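PDB 3I4G: SusD-like carbohydrate binding protein BF1063, which probably binds carbohydrate at the outer membrane, like other SusD-type glycan-binding proteins. Local coordinates for residues E57-N62 against F74-G79; F64-E69 against L280-A285. One frame throughout, in Å; residues are numbered along the deposited sequence.

How the interactions relate
The two contacts are neighbours, their centres about 9 Å apart on the same side of the chain's centre, and their segments alternate along the sequence: 57-62, 64-69, 74-79, then 280-285. Interaction 1 closes a short local excursion, in which the chain leaves a 3-10 turn, runs through strand 63-65 and returns as helix 72-78. Interaction 2 ties the middle of that excursion to strand 281-283, more than 200 residues later, in a two-stranded antiparallel sheet. Bonds link the two directly, His58 ND1 to Asp65 OD2 and Asn62 O to Ala284 N, and Phe74 packs on Glu69. The early segment 57-79 is thus tied to a strand far along the chain.

Interaction 1: E57-N62 against F74-G79; sequences EHLSDN and FKISSG
The end of a 3-10 turn, residues 57-59, docks against the last turn of helix 72-78, where Leu59 meets Ser77 and Ile76. Ser77 OG donates a hydrogen bond to Leu59 O at 2.7 Å, approaching at a C=O...O angle of 115° and tilted somewhat from the carbonyl plane. The hydroxyl stands between its own backbone N and carbonyl carbon (chi1 64°), pointing from the helix to the other chain segment; a small polar side chain suits a place where the backbones come this near. Both methyls of Leu59 lie against Ile76, the two side chains crossing obliquely: CD1 is 4.0 Å from Ile76 CG2, while CD2 meets Ile76 CB and also sits 4.1 Å from Phe74 CA. Beyond the 3-10 turn, Ser60 OG accepts from Asn62 N at 3.1 Å, an ST turn; the same hydroxyl donates to Glu57 O, which also accepts from Ser60 N. Phe74 CD1 approaches His58 O at 3.8 Å, a carbonyl that Arg503 NH2 also bonds. Ile76 also packs on Phe87 and Ile88 of helix 86-109, and on Tyr455 of helix 454-461.

Interaction 2: F64-E69 against L280-A285; sequences FDRRGE and LVNPAA
A two-stranded antiparallel sheet pairs Phe64 with Asn282, a hydrogen-bonded pair, and Asp65 with Val281, a non-hydrogen-bonded one. Phe64 N bonds Asn282 O at 2.9 Å and Asn282 N bonds Phe64 O at 3.2 Å. Just past the strand end, Arg66 N adds a further backbone bond to Leu280 O at 3.1 Å.

Leu280 lies against the side chains of the turn, Asp65 and Arg67. Its CG is anti to the backbone N (chi1 -175°), on the branch that carries both methyls to them. CD1 rests 3.4 Å from Asp65 OD1 and against the Arg67 chain at CG and NE, while CD2 sits over the centre of one face of the Arg67 guanidinium, 4.0 Å above its plane. A branched aliphatic residue suits this place, since its two methyls can meet the chain and the flat cation together. Arg66 crosses Leu280 at about a right angle, its NH1 near CD1; NH1 bonds Trp278 O, and NH2 makes a salt bridge to a bound HEPES molecule, probably from the crystallisation liquor. On the Phe64 side of the sheet, Asn282 OD1 lies by Arg66 CB, at the edge of the Phe64 ring, and accepts from Arg357 N.

The type I turn from Asp65 to Gly68 is closed by Gly68 N to Asp65 O; its last residue, Gly68, takes a positive phi that suits glycine. Within it Asp65 OD1 takes Arg67 N on its anti lone pair, an Asx turn, and Arg67 NE on the syn side at 2.9 Å. Arg67 NH2 reaches Asp65 OD2 at 2.8 Å, giving a side-on, two-nitrogen salt bridge. Asp65 OD2 also bonds His58 ND1. Gripped at both oxygens, the carboxylate is fixed in rotation, and the nearby cation probably favours its ionised form.

Interaction 1: E57-N62 against F74-G79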
# COMPACT_ATOMS: atom_id res chain seq x y z
N GLU A 57 -5.44 -3.13 1.06
CA GLU A 57 -5.73 -3.20 2.49
C GLU A 57 -6.97 -4.05 2.75
O GLU A 57 -7.12 -4.60 3.85
CB GLU A 57 -5.90 -1.79 3.08
CG GLU A 57 -5.30 -1.64 4.44
CD GLU A 57 -3.81 -1.41 4.45
OE1 GLU A 57 -3.11 -1.70 3.47
OE2 GLU A 57 -3.32 -1.01 5.48
N HIS A 58 -7.85 -4.16 1.78
CA HIS A 58 -9.03 -5.03 1.89
C HIS A 58 -8.71 -6.50 2.03
O HIS A 58 -9.59 -7.29 2.42
CB HIS A 58 -9.96 -4.89 0.66
CG HIS A 58 -10.43 -3.50 0.41
ND1 HIS A 58 -11.17 -3.16 -0.70
CD2 HIS A 58 -10.19 -2.35 1.08
CE1 HIS A 58 -11.43 -1.86 -0.66
NE2 HIS A 58 -10.83 -1.34 0.39
N LEU A 59 -7.48 -6.89 1.70
CA LEU A 59 -7.02 -8.25 1.80
C LEU A 59 -6.37 -8.53 3.13
O LEU A 59 -5.90 -9.65 3.37
CB LEU A 59 -5.99 -8.50 0.70
CG LEU A 59 -6.43 -8.15 -0.72
CD1 LEU A 59 -5.31 -8.54 -1.73
CD2 LEU A 59 -7.78 -8.79 -1.11
N SER A 60 -6.27 -7.52 3.98
CA SER A 60 -5.55 -7.59 5.24
C SER A 60 -6.50 -7.49 6.43
O SER A 60 -7.69 -7.26 6.27
CB SER A 60 -4.53 -6.44 5.34
OG SER A 60 -5.13 -5.21 5.65
N ASP A 61 -5.92 -7.64 7.61
CA ASP A 61 -6.60 -7.47 8.87
C ASP A 61 -7.02 -6.01 9.17
O ASP A 61 -7.73 -5.80 10.14
CB ASP A 61 -5.79 -8.09 10.04
CG ASP A 61 -4.35 -7.62 10.12
OD1 ASP A 61 -3.80 -7.09 9.11
OD2 ASP A 61 -3.72 -7.86 11.16
N ASN A 62 -6.60 -5.07 8.35
CA ASN A 62 -6.94 -3.67 8.54
C ASN A 62 -8.26 -3.24 7.96
O ASN A 62 -8.79 -2.20 8.39
CB ASN A 62 -5.86 -2.76 7.90
CG ASN A 62 -4.58 -2.65 8.70
OD1 ASN A 62 -4.50 -3.09 9.84
ND2 ASN A 62 -3.60 -1.99 8.11
N PHE A 74 -11.63 -9.80 -2.69
CA PHE A 74 -11.57 -10.25 -1.30
C PHE A 74 -11.15 -11.72 -1.19
O PHE A 74 -10.42 -12.12 -0.26
CB PHE A 74 -12.93 -10.00 -0.64
CG PHE A 74 -13.01 -10.45 0.78
CD1 PHE A 74 -12.58 -9.63 1.83
CD2 PHE A 74 -13.52 -11.69 1.09
CE1 PHE A 74 -12.67 -10.06 3.16
CE2 PHE A 74 -13.64 -12.09 2.41
CZ PHE A 74 -13.22 -11.26 3.42
N LYS A 75 -11.54 -12.53 -2.17
CA LYS A 75 -11.22 -13.94 -2.15
C LYS A 75 -9.72 -14.21 -2.29
O LYS A 75 -9.30 -15.31 -1.98
CB LYS A 75 -11.98 -14.69 -3.23
CG LYS A 75 -13.44 -14.79 -2.96
CD LYS A 75 -14.08 -15.68 -4.02
CE LYS A 75 -15.56 -15.78 -3.87
NZ LYS A 75 -16.17 -16.75 -4.84
N ILE A 76 -8.91 -13.24 -2.72
CA ILE A 76 -7.47 -13.45 -2.84
C ILE A 76 -6.90 -13.96 -1.53
O ILE A 76 -6.02 -14.84 -1.56
CB ILE A 76 -6.77 -12.16 -3.28
CG1 ILE A 76 -7.09 -11.93 -4.77
CG2 ILE A 76 -5.26 -12.28 -3.06
CD1 ILE A 76 -6.65 -10.60 -5.30
N SER A 77 -7.33 -13.43 -0.38
CA SER A 77 -6.77 -13.86 0.90
C SER A 77 -7.79 -14.40 1.89
O SER A 77 -7.45 -14.55 3.08
CB SER A 77 -6.00 -12.71 1.54
OG SER A 77 -6.85 -11.65 1.83
N SER A 78 -8.99 -14.75 1.46
CA SER A 78 -9.99 -15.29 2.39
C SER A 78 -10.05 -16.81 2.47
O SER A 78 -10.82 -17.34 3.28
CB SER A 78 -11.36 -14.79 2.01
OG SER A 78 -11.79 -15.41 0.80
N GLY A 79 -9.27 -17.49 1.65
CA GLY A 79 -9.30 -18.95 1.58
C GLY A 79 -9.99 -19.47 0.33
O GLY A 79 -10.11 -20.67 0.17

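Interaction 2: F64-E69 against L280-A285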
# COMPACT_ATOMS: atom_id res chain seq x y z
N PHE A 64 -11.80 -4.08 4.91
CA PHE A 64 -12.76 -4.95 4.25
C PHE A 64 -13.23 -4.27 2.98
O PHE A 64 -13.28 -3.05 2.88
CB PHE A 64 -13.92 -5.18 5.20
CG PHE A 64 -15.01 -6.10 4.69
CD1 PHE A 64 -14.78 -7.47 4.64
CD2 PHE A 64 -16.28 -5.64 4.39
CE1 PHE A 64 -15.79 -8.36 4.21
CE2 PHE A 64 -17.27 -6.52 3.99
CZ PHE A 64 -17.03 -7.89 3.90
N ASP A 65 -13.59 -5.09 2.00
CA ASP A 65 -14.11 -4.61 0.73
C ASP A 65 -15.63 -4.54 0.80
O ASP A 65 -16.25 -5.54 1.11
CB ASP A 65 -13.67 -5.57 -0.38
CG ASP A 65 -13.84 -5.00 -1.74
OD1 ASP A 65 -14.97 -4.87 -2.19
OD2 ASP A 65 -12.84 -4.64 -2.40
N ARG A 66 -16.22 -3.38 0.53
CA ARG A 66 -17.69 -3.24 0.62
C ARG A 66 -18.38 -4.25 -0.26
O ARG A 66 -19.53 -4.56 -0.00
CB ARG A 66 -18.13 -1.83 0.21
CG ARG A 66 -19.55 -1.43 0.64
CD ARG A 66 -20.25 -0.47 -0.33
NE ARG A 66 -20.51 -1.20 -1.56
CZ ARG A 66 -19.97 -0.98 -2.73
NH1 ARG A 66 -19.26 0.12 -2.99
NH2 ARG A 66 -20.22 -1.84 -3.71
N ARG A 67 -17.76 -4.68 -1.36
CA ARG A 67 -18.40 -5.66 -2.26
C ARG A 67 -18.60 -7.01 -1.57
O ARG A 67 -19.39 -7.82 -2.05
CB ARG A 67 -17.63 -5.82 -3.57
CG ARG A 67 -17.61 -4.51 -4.36
CD ARG A 67 -16.66 -4.45 -5.51
NE ARG A 67 -15.29 -4.52 -5.04
CZ ARG A 67 -14.22 -4.35 -5.79
NH1 ARG A 67 -14.32 -4.14 -7.10
NH2 ARG A 67 -13.03 -4.42 -5.23
N GLY A 68 -17.91 -7.25 -0.45
CA GLY A 68 -18.20 -8.41 0.35
C GLY A 68 -17.42 -9.68 0.12
O GLY A 68 -16.51 -9.76 -0.72
N GLU A 69 -17.81 -10.69 0.88
CA GLU A 69 -17.08 -11.94 0.96
C GLU A 69 -17.11 -12.74 -0.32
O GLU A 69 -16.21 -13.58 -0.50
CB GLU A 69 -17.64 -12.80 2.11
CG GLU A 69 -17.39 -12.19 3.50
CD GLU A 69 -18.34 -12.72 4.51
OE1 GLU A 69 -19.55 -12.40 4.41
OE2 GLU A 69 -17.87 -13.41 5.44
N LEU A 280 -16.45 2.22 -0.92
CA LEU A 280 -15.86 0.89 -1.19
C LEU A 280 -14.83 0.47 -0.15
O LEU A 280 -14.72 -0.71 0.17
CB LEU A 280 -15.26 0.84 -2.60
CG LEU A 280 -14.72 -0.53 -3.04
CD1 LEU A 280 -15.78 -1.61 -2.93
CD2 LEU A 280 -14.16 -0.51 -4.46
N VAL A 281 -14.03 1.42 0.36
CA VAL A 281 -12.93 1.17 1.33
C VAL A 281 -13.41 1.26 2.76
O VAL A 281 -13.85 2.30 3.19
CB VAL A 281 -11.77 2.17 1.11
CG1 VAL A 281 -10.65 1.86 2.08
CG2 VAL A 281 -11.32 2.12 -0.33
N ASN A 282 -13.41 0.13 3.51
CA ASN A 282 -13.99 0.07 4.86
C ASN A 282 -13.02 -0.46 5.93
O ASN A 282 -12.82 -1.67 6.05
CB ASN A 282 -15.22 -0.87 4.84
CG ASN A 282 -16.34 -0.50 3.86
OD1 ASN A 282 -17.20 -1.34 3.62
ND2 ASN A 282 -16.40 0.75 3.38
N PRO A 283 -12.37 0.43 6.71
CA PRO A 283 -11.50 -0.04 7.79
C PRO A 283 -12.23 -0.94 8.76
O PRO A 283 -13.42 -0.80 8.97
CB PRO A 283 -11.05 1.27 8.46
CG PRO A 283 -11.17 2.31 7.36
CD PRO A 283 -12.38 1.88 6.57
N ALA A 284 -11.50 -1.88 9.34
CA ALA A 284 -12.04 -2.85 10.26
C ALA A 284 -11.73 -2.55 11.72
O ALA A 284 -10.79 -1.82 12.06
CB ALA A 284 -11.46 -4.23 9.94
N ALA A 285 -12.50 -3.18 12.61
CA ALA A 285 -12.29 -3.04 14.06
C ALA A 285 -10.86 -3.37 14.47
O ALA A 285 -10.33 -2.71 15.36
CB ALA A 285 -13.27 -3.93 14.86